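Local atomic coordinates of aminopeptidase-like protein (Chaetomium thermophilum, PDB entry 5JM6), a protein that probably acts as a zinc-dependent aminopeptidase of the M18 family, assembles into a dodecamer and is linked to the Cvt pathway of selective autophagy. Residues Gln119-Gly124 with Gly328-Val333; Gly178-Lys183 with Lys193-Asp198; Lys260-Ile265 with Leu278-Glu283. All blocks are in the same frame, centred on the assembly; numbering follows the deposited sequence.

Contact 1 (Gln119-Gly124 with Gly328-Val333)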
loop_
_atom_site.group_PDB
_atom_site.type_symbol
_atom_site.label_atom_id
_atom_site.label_comp_id
_atom_site.label_asym_id
_atom_site.label_seq_id
_atom_site.Cartn_x
_atom_site.Cartn_y
_atom_site.Cartn_z
ATOM N N GLN A 119 57.620 30.324 30.332
ATOM C CA GLN A 119 58.489 31.131 31.188
ATOM C C GLN A 119 58.452 32.607 30.817
ATOM O O GLN A 119 58.782 33.468 31.632
ATOM C CB GLN A 119 59.932 30.636 31.117
ATOM C CG GLN A 119 60.145 29.222 31.607
ATOM C CD GLN A 119 61.540 28.722 31.297
ATOM O OE1 GLN A 119 62.528 29.423 31.523
ATOM N NE2 GLN A 119 61.628 27.513 30.757
ATOM N N ALA A 120 58.077 32.891 29.576
ATOM C CA ALA A 120 57.976 34.262 29.087
ATOM C C ALA A 120 56.553 34.801 29.204
ATOM O O ALA A 120 56.243 35.867 28.672
ATOM C CB ALA A 120 58.463 34.351 27.651
ATOM N N TYR A 121 55.679 34.043 29.858
ATOM C CA TYR A 121 54.279 34.440 29.985
ATOM C C TYR A 121 54.083 35.739 30.765
ATOM O O TYR A 121 54.766 35.999 31.758
ATOM C CB TYR A 121 53.460 33.333 30.650
ATOM C CG TYR A 121 52.004 33.702 30.794
ATOM C CD1 TYR A 121 51.147 33.640 29.705
ATOM C CD2 TYR A 121 51.490 34.130 32.012
ATOM C CE1 TYR A 121 49.816 33.986 29.823
ATOM C CE2 TYR A 121 50.160 34.480 32.140
ATOM C CZ TYR A 121 49.328 34.404 31.041
ATOM O OH TYR A 121 48.002 34.748 31.161
ATOM N N LYS A 122 53.149 36.553 30.279
ATOM C CA LYS A 122 52.642 37.733 30.977
ATOM C C LYS A 122 51.139 37.802 30.723
ATOM O O LYS A 122 50.671 37.307 29.698
ATOM C CB LYS A 122 53.309 39.022 30.484
ATOM C CG LYS A 122 54.769 38.898 30.098
ATOM C CD LYS A 122 55.130 39.899 29.004
ATOM C CE LYS A 122 54.242 39.730 27.772
ATOM N NZ LYS A 122 54.723 40.524 26.601
ATOM N N PRO A 123 50.378 38.412 31.646
ATOM C CA PRO A 123 48.937 38.586 31.420
ATOM C C PRO A 123 48.639 39.274 30.090
ATOM O O PRO A 123 49.233 40.307 29.781
ATOM C CB PRO A 123 48.502 39.460 32.597
ATOM C CG PRO A 123 49.472 39.123 33.677
ATOM C CD PRO A 123 50.785 38.883 32.981
ATOM N N GLY A 124 47.727 38.696 29.315
ATOM C CA GLY A 124 47.413 39.202 27.992
ATOM C C GLY A 124 47.954 38.315 26.886
ATOM O O GLY A 124 47.565 38.451 25.726
ATOM N N GLY A 328 55.950 32.173 25.366
ATOM C CA GLY A 328 55.162 33.209 26.001
ATOM C C GLY A 328 53.709 32.839 26.204
ATOM O O GLY A 328 52.971 33.567 26.866
ATOM N N VAL A 329 53.286 31.712 25.640
ATOM C CA VAL A 329 51.889 31.326 25.753
ATOM C C VAL A 329 51.673 30.258 26.815
ATOM O O VAL A 329 52.624 29.684 27.346
ATOM C CB VAL A 329 51.346 30.796 24.408
ATOM C CG1 VAL A 329 51.575 31.817 23.310
ATOM C CG2 VAL A 329 52.000 29.465 24.055
ATOM N N ILE A 330 50.404 29.970 27.078
ATOM C CA ILE A 330 50.017 28.863 27.935
ATOM C C ILE A 330 49.604 27.712 27.031
ATOM O O ILE A 330 48.864 27.910 26.068
ATOM C CB ILE A 330 48.859 29.242 28.890
ATOM C CG1 ILE A 330 49.351 30.205 29.973
ATOM C CG2 ILE A 330 48.249 28.000 29.524
ATOM C CD1 ILE A 330 48.251 30.711 30.886
ATOM N N LYS A 331 50.111 26.519 27.319
ATOM C CA LYS A 331 49.759 25.334 26.548
ATOM C C LYS A 331 48.823 24.463 27.367
ATOM O O LYS A 331 49.178 24.018 28.452
ATOM C CB LYS A 331 51.011 24.559 26.148
ATOM C CG LYS A 331 51.923 25.332 25.220
ATOM C CD LYS A 331 53.269 24.657 25.089
ATOM C CE LYS A 331 54.246 25.546 24.344
ATOM N NZ LYS A 331 55.478 24.807 23.969
ATOM N N LEU A 332 47.631 24.217 26.834
ATOM C CA LEU A 332 46.545 23.646 27.619
ATOM C C LEU A 332 45.821 22.521 26.883
ATOM O O LEU A 332 45.602 22.595 25.675
ATOM C CB LEU A 332 45.553 24.755 27.998
ATOM C CG LEU A 332 44.353 24.492 28.914
ATOM C CD1 LEU A 332 43.982 25.770 29.657
ATOM C CD2 LEU A 332 43.148 23.965 28.141
ATOM N N VAL A 333 45.449 21.484 27.626
ATOM C CA VAL A 333 44.602 20.421 27.099
ATOM C C VAL A 333 43.399 20.234 28.018
ATOM O O VAL A 333 43.549 20.128 29.237
ATOM C CB VAL A 333 45.361 19.087 26.961
ATOM C CG1 VAL A 333 44.443 18.011 26.397
ATOM C CG2 VAL A 333 46.588 19.257 26.077
#
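With CG anti to the backbone N (chi1 -180°), the phenol of Tyr-121 is carried from its loop across the start of the segment 328-333. Ile-330 has CG1 anti to its carbonyl carbon and continues extended through chi2, so its CD1 methyl reaches the ring, and the two side chains cross obliquely. The methyl sits over one face as a CH-pi contact: Ile-330 CD1 is 4.1 Å from the centroid of the Tyr-121 ring and 26° off its normal. It touches the outer half of the ring, with Tyr-121 CE1 and Tyr-121 CZ both 3.8 Å from Ile-330 CD1, while Ile-330 CG1, on the same side of the ring, lies near Tyr-121 CD1 and CE1. The same ring meets the backbone at its edge, where Gly-328 O lies near the ring plane, 3.4 Å from Tyr-121 CD1. That carbonyl also receives a CA-H...O contact from Tyr-121, with CA 3.5 Å from Gly-328 O, and a conventional hydrogen bond from Asn-125 ND2 of the same loop. One residue earlier, Ala-120 packs on the glycine itself, Ala-120 CB lying 3.9 Å from Gly-328 CA. Tyr-121 is thus located by a methyl over one face and a carbonyl at its edge, and Phe-365 adds an edge-to-face ring contact. Helix 353-368 closes over this side: Leu-362 touches Tyr-121 and Ile-361 touches Ile-330. The loop bearing Tyr-121 links strands 111-117 and 127-133, which flank strand 330-336, antiparallel and parallel to it respectively. It therefore passes over the beginning of the strand inserted between them, a connection within the mixed, helix-covered sheet of the alpha/beta catalytic domain of M18 metallopeptidases.

Contact 2 (Gly178-Lys183 with Lys193-Asp198)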
loop_
_atom_site.group_PDB
_atom_site.type_symbol
_atom_site.label_atom_id
_atom_site.label_comp_id
_atom_site.label_asym_id
_atom_site.label_seq_id
_atom_site.Cartn_x
_atom_site.Cartn_y
_atom_site.Cartn_z
ATOM N N GLY A 178 33.987 0.758 36.912
ATOM C CA GLY A 178 33.495 2.080 37.225
ATOM C C GLY A 178 33.968 2.514 38.591
ATOM O O GLY A 178 34.999 2.056 39.085
ATOM N N ARG A 179 33.205 3.407 39.205
ATOM C CA ARG A 179 33.538 3.895 40.529
ATOM C C ARG A 179 32.513 3.462 41.569
ATOM O O ARG A 179 31.337 3.262 41.261
ATOM C CB ARG A 179 33.652 5.411 40.517
ATOM C CG ARG A 179 32.358 6.109 40.175
ATOM C CD ARG A 179 32.506 7.587 40.401
ATOM N NE ARG A 179 31.291 8.323 40.082
ATOM C CZ ARG A 179 31.238 9.647 40.006
ATOM N NH1 ARG A 179 32.333 10.362 40.222
ATOM N NH2 ARG A 179 30.097 10.254 39.712
ATOM N N VAL A 180 32.979 3.319 42.804
ATOM C CA VAL A 180 32.122 2.954 43.920
ATOM C C VAL A 180 32.177 4.045 44.977
ATOM O O VAL A 180 33.250 4.560 45.290
ATOM C CB VAL A 180 32.546 1.610 44.545
ATOM C CG1 VAL A 180 31.521 1.153 45.569
ATOM C CG2 VAL A 180 32.736 0.556 43.467
ATOM N N ILE A 181 31.022 4.401 45.527
ATOM C CA ILE A 181 30.996 5.371 46.606
ATOM C C ILE A 181 31.040 4.603 47.919
ATOM O O ILE A 181 30.057 3.987 48.331
ATOM C CB ILE A 181 29.746 6.263 46.532
ATOM C CG1 ILE A 181 29.559 6.787 45.107
ATOM C CG2 ILE A 181 29.854 7.413 47.509
ATOM C CD1 ILE A 181 30.707 7.645 44.615
ATOM N N VAL A 182 32.189 4.671 48.582
ATOM C CA VAL A 182 32.464 3.839 49.743
ATOM C C VAL A 182 32.447 4.674 51.012
ATOM O O VAL A 182 32.831 5.846 51.006
ATOM C CB VAL A 182 33.832 3.107 49.592
ATOM C CG1 VAL A 182 34.467 2.784 50.945
ATOM C CG2 VAL A 182 33.671 1.843 48.758
ATOM N N LYS A 183 31.983 4.067 52.098
ATOM C CA LYS A 183 32.039 4.696 53.400
ATOM C C LYS A 183 33.236 4.139 54.153
ATOM O O LYS A 183 33.222 2.986 54.581
ATOM C CB LYS A 183 30.750 4.437 54.174
ATOM C CG LYS A 183 30.627 5.253 55.431
ATOM C CD LYS A 183 30.671 6.721 55.059
ATOM C CE LYS A 183 29.680 7.541 55.859
ATOM N NZ LYS A 183 29.894 9.002 55.659
ATOM N N LYS A 193 36.111 5.064 45.015
ATOM C CA LYS A 193 37.144 4.106 44.633
ATOM C C LYS A 193 36.859 3.522 43.251
ATOM O O LYS A 193 35.704 3.404 42.845
ATOM C CB LYS A 193 37.249 2.979 45.668
ATOM C CG LYS A 193 37.102 3.430 47.120
ATOM C CD LYS A 193 38.276 4.280 47.592
ATOM C CE LYS A 193 39.476 3.427 47.964
ATOM N NZ LYS A 193 39.088 2.283 48.834
ATOM N N LEU A 194 37.920 3.158 42.534
ATOM C CA LEU A 194 37.790 2.563 41.207
ATOM C C LEU A 194 37.782 1.042 41.298
ATOM O O LEU A 194 38.443 0.458 42.156
ATOM C CB LEU A 194 38.922 3.015 40.282
ATOM C CG LEU A 194 39.078 4.493 39.917
ATOM C CD1 LEU A 194 40.146 4.641 38.840
ATOM C CD2 LEU A 194 37.762 5.110 39.464
ATOM N N VAL A 195 37.020 0.406 40.416
ATOM C CA VAL A 195 36.897 -1.043 40.426
ATOM C C VAL A 195 36.820 -1.582 38.999
ATOM O O VAL A 195 36.389 -0.885 38.079
ATOM C CB VAL A 195 35.658 -1.491 41.235
ATOM C CG1 VAL A 195 34.383 -1.272 40.438
ATOM C CG2 VAL A 195 35.784 -2.948 41.650
ATOM N N LYS A 196 37.314 -2.800 38.809
ATOM C CA LYS A 196 37.238 -3.459 37.518
ATOM C C LYS A 196 37.248 -4.971 37.703
ATOM O O LYS A 196 38.047 -5.488 38.479
ATOM C CB LYS A 196 38.421 -3.019 36.662
ATOM C CG LYS A 196 38.217 -3.075 35.170
ATOM C CD LYS A 196 39.560 -2.925 34.476
ATOM C CE LYS A 196 40.442 -1.903 35.187
ATOM N NZ LYS A 196 41.885 -2.205 34.980
ATOM N N VAL A 197 36.422 -5.693 36.957
ATOM C CA VAL A 197 36.494 -7.149 37.003
ATOM C C VAL A 197 37.309 -7.610 35.797
ATOM O O VAL A 197 37.103 -7.136 34.680
ATOM C CB VAL A 197 35.098 -7.806 37.031
ATOM C CG1 VAL A 197 35.220 -9.319 36.955
ATOM C CG2 VAL A 197 34.353 -7.404 38.299
ATOM N N ASP A 198 38.246 -8.523 36.040
ATOM C CA ASP A 198 39.285 -8.855 35.066
ATOM C C ASP A 198 38.900 -9.956 34.080
ATOM O O ASP A 198 39.706 -10.340 33.233
ATOM C CB ASP A 198 40.566 -9.259 35.799
ATOM C CG ASP A 198 41.143 -8.128 36.625
ATOM O OD1 ASP A 198 40.968 -6.956 36.230
ATOM O OD2 ASP A 198 41.768 -8.410 37.668
#
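Strands 178-183 and 193-196 run antiparallel with a strong twist, 133° between their directions, and two hydrogen-bonded pairs, Gly-178 with Val-195 and Val-180 with Lys-193, bracket the non-hydrogen-bonded pair Arg-179 with Leu-194. Each hydrogen-bonded pair is closed by two bonds. Val-180 N lies 2.7 Å from Lys-193 O, nearly along the C=O axis, whereas Gly-178 N approaches Val-195 O from above the carbonyl plane at 3.1 Å. On the face bearing the valines, contact runs diagonally: Val-180 CG2 meets Val-195 CG1 at 3.9 Å. Val-195 CG1, in the crowded position between its backbone N and carbonyl carbon (chi1 76°), also rests on Gly-178 O. The two strands form a beta hairpin at one margin of the chain's antiparallel sheet, and Ile-265 of helix 259-268 packs on both valines. Lys-193, bent at chi2, chi3 and chi4, reaches past its partner Val-180, its CG 4.1 Å from Val-182 CB. On the other face, Arg-179 extends from CG to NE, away from Leu-194; its guanidinium NH2 makes salt bridges with Glu-281 and with Asp-429 of a neighbouring subunit. Leu-194 CD2 bends back to the partner strand, 4.1 Å from Gly-178 O, and its side chain also packs on Phe-69 of helix 68-81, as does Arg-179.

Contact 3 (Lys260-Ile265 with Leu278-Glu283)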
loop_
_atom_site.group_PDB
_atom_site.type_symbol
_atom_site.label_atom_id
_atom_site.label_comp_id
_atom_site.label_asym_id
_atom_site.label_seq_id
_atom_site.Cartn_x
_atom_site.Cartn_y
_atom_site.Cartn_z
ATOM N N LYS A 260 25.707 -11.327 43.907
ATOM C CA LYS A 260 26.988 -11.862 43.499
ATOM C C LYS A 260 27.927 -10.806 42.938
ATOM O O LYS A 260 29.147 -10.950 43.014
ATOM C CB LYS A 260 26.765 -12.961 42.473
ATOM C CG LYS A 260 27.148 -14.290 43.029
ATOM C CD LYS A 260 26.889 -15.427 42.091
ATOM C CE LYS A 260 26.660 -16.667 42.921
ATOM N NZ LYS A 260 26.795 -17.888 42.101
ATOM N N LEU A 261 27.356 -9.751 42.369
ATOM C CA LEU A 261 28.154 -8.633 41.891
ATOM C C LEU A 261 28.661 -7.824 43.077
ATOM O O LEU A 261 29.817 -7.405 43.101
ATOM C CB LEU A 261 27.341 -7.751 40.942
ATOM C CG LEU A 261 28.053 -6.538 40.339
ATOM C CD1 LEU A 261 29.257 -6.964 39.512
ATOM C CD2 LEU A 261 27.085 -5.719 39.501
ATOM N N VAL A 262 27.792 -7.622 44.063
ATOM C CA VAL A 262 28.149 -6.879 45.266
ATOM C C VAL A 262 29.320 -7.538 45.995
ATOM O O VAL A 262 30.287 -6.865 46.355
ATOM C CB VAL A 262 26.948 -6.752 46.225
ATOM C CG1 VAL A 262 27.358 -6.053 47.515
ATOM C CG2 VAL A 262 25.812 -6.001 45.546
ATOM N N LYS A 263 29.241 -8.850 46.200
ATOM C CA LYS A 263 30.325 -9.575 46.859
ATOM C C LYS A 263 31.603 -9.512 46.037
ATOM O O LYS A 263 32.699 -9.415 46.588
ATOM C CB LYS A 263 29.956 -11.038 47.100
ATOM C CG LYS A 263 28.741 -11.273 47.967
ATOM C CD LYS A 263 28.527 -12.768 48.138
ATOM C CE LYS A 263 27.062 -13.138 48.033
ATOM N NZ LYS A 263 26.879 -14.605 47.847
ATOM N N LEU A 264 31.458 -9.580 44.717
ATOM C CA LEU A 264 32.614 -9.520 43.838
ATOM C C LEU A 264 33.270 -8.150 43.953
ATOM O O LEU A 264 34.487 -8.048 44.072
ATOM C CB LEU A 264 32.215 -9.815 42.390
ATOM C CG LEU A 264 33.344 -10.301 41.479
ATOM C CD1 LEU A 264 33.929 -11.598 42.015
ATOM C CD2 LEU A 264 32.853 -10.487 40.052
ATOM N N ILE A 265 32.453 -7.100 43.947
ATOM C CA ILE A 265 32.957 -5.737 44.074
ATOM C C ILE A 265 33.595 -5.494 45.448
ATOM O O ILE A 265 34.621 -4.820 45.543
ATOM C CB ILE A 265 31.834 -4.701 43.824
ATOM C CG1 ILE A 265 31.333 -4.791 42.378
ATOM C CG2 ILE A 265 32.310 -3.289 44.136
ATOM C CD1 ILE A 265 32.415 -4.620 41.330
ATOM N N LEU A 278 27.546 2.935 49.466
ATOM C CA LEU A 278 26.419 3.859 49.403
ATOM C C LEU A 278 25.795 3.880 48.010
ATOM O O LEU A 278 24.590 4.090 47.859
ATOM C CB LEU A 278 26.863 5.267 49.810
ATOM C CG LEU A 278 27.691 5.387 51.097
ATOM C CD1 LEU A 278 28.124 6.826 51.335
ATOM C CD2 LEU A 278 26.932 4.855 52.303
ATOM N N ASN A 279 26.632 3.646 47.004
ATOM C CA ASN A 279 26.235 3.677 45.603
ATOM C C ASN A 279 27.433 3.285 44.754
ATOM O O ASN A 279 28.550 3.184 45.260
ATOM C CB ASN A 279 25.736 5.068 45.195
ATOM C CG ASN A 279 24.535 5.011 44.272
ATOM O OD1 ASN A 279 24.645 4.618 43.111
ATOM N ND2 ASN A 279 23.377 5.416 44.784
ATOM N N TRP A 280 27.205 3.046 43.469
ATOM C CA TRP A 280 28.315 2.914 42.542
ATOM C C TRP A 280 27.896 3.340 41.146
ATOM O O TRP A 280 26.708 3.393 40.828
ATOM C CB TRP A 280 28.878 1.484 42.522
ATOM C CG TRP A 280 27.924 0.380 42.131
ATOM C CD1 TRP A 280 26.963 0.421 41.160
ATOM C CD2 TRP A 280 27.915 -0.958 42.642
ATOM N NE1 TRP A 280 26.325 -0.792 41.071
ATOM C CE2 TRP A 280 26.895 -1.658 41.968
ATOM C CE3 TRP A 280 28.660 -1.627 43.618
ATOM C CZ2 TRP A 280 26.604 -2.993 42.236
ATOM C CZ3 TRP A 280 28.365 -2.952 43.884
ATOM C CH2 TRP A 280 27.346 -3.620 43.197
ATOM N N GLU A 281 28.881 3.685 40.330
ATOM C CA GLU A 281 28.631 3.975 38.934
ATOM C C GLU A 281 29.386 2.954 38.101
ATOM O O GLU A 281 30.601 3.048 37.948
ATOM C CB GLU A 281 29.073 5.401 38.607
ATOM C CG GLU A 281 28.048 6.218 37.852
ATOM C CD GLU A 281 28.377 7.697 37.857
ATOM O OE1 GLU A 281 28.352 8.316 36.774
ATOM O OE2 GLU A 281 28.655 8.242 38.947
ATOM N N LEU A 282 28.658 1.998 37.537
ATOM C CA LEU A 282 29.287 0.896 36.824
ATOM C C LEU A 282 28.705 0.770 35.429
ATOM O O LEU A 282 27.521 1.026 35.211
ATOM C CB LEU A 282 29.117 -0.420 37.592
ATOM C CG LEU A 282 29.692 -0.480 39.010
ATOM C CD1 LEU A 282 29.357 -1.805 39.669
ATOM C CD2 LEU A 282 31.193 -0.269 38.989
ATOM N N GLU A 283 29.551 0.381 34.484
ATOM C CA GLU A 283 29.125 0.202 33.108
ATOM C C GLU A 283 29.685 -1.094 32.546
ATOM O O GLU A 283 30.592 -1.694 33.124
ATOM C CB GLU A 283 29.568 1.388 32.250
ATOM C CG GLU A 283 31.060 1.661 32.313
ATOM C CD GLU A 283 31.441 2.981 31.672
ATOM O OE1 GLU A 283 30.874 4.021 32.068
ATOM O OE2 GLU A 283 32.307 2.976 30.772
#
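From CB, the side chain of Trp-280 turns CG into the crowded position between backbone N and carbonyl carbon (chi1 60°), which sends the indole out from strand 278-283 towards helix 260-265. Its six-membered ring does the touching. Trp-280 CE3 comes first, 4.0 Å from Ile-265 CG2. Next, Trp-280 CZ3 meets Ile-265 CG1 at 3.8 Å, with the CB of that isoleucine almost as near. At the far tip, Trp-280 CH2 is 3.7 Å from Val-262 CG2, and the CA of Val-262 lies in the ring plane at the edge. Round the other side, Trp-280 CZ2 packs on Leu-261 CD2 at 3.9 Å. The helix crosses the strand at 92°, the two axes 12.1 Å apart, as the layer over one face of the antiparallel sheet in the domain inserted into M18 enzymes. Leu-282, two residues along the strand, sets its CD1 over the centre of one indole face, and Phe-253 adds an edge-to-face contact. An alanine at Trp-280 would remove the whole indole between strand and helix, and would probably loosen the seating of Leu-261, Val-262 and Ile-265. Ile-265 CD1 also approaches Leu-282 CD1, more loosely, at 4.5 Å.

Contacts 2 and 3 belong to one unit: their centres are about 7 Å apart, and strands 174-183 and 277-286 are neighbours in the same sheet. Besides the Arg-179 to Glu-281 salt bridge, Ile-181 N is 2.8 Å from Asn-279 O, a probable hydrogen bond. Both contacts reach the same neighbouring subunit. Contact 1 stands apart in the mixed sheet, its centre about 38 Å from that of contact 2 and about 44 Å from that of contact 3, although its segments enclose both along the chain. All three lie away from the zinc sites; contact 1 sits at the start of strand 330-336, whereas the zinc ligands His-133 and Glu-340 lie at or beyond the far ends of strands 127-133 and 330-336.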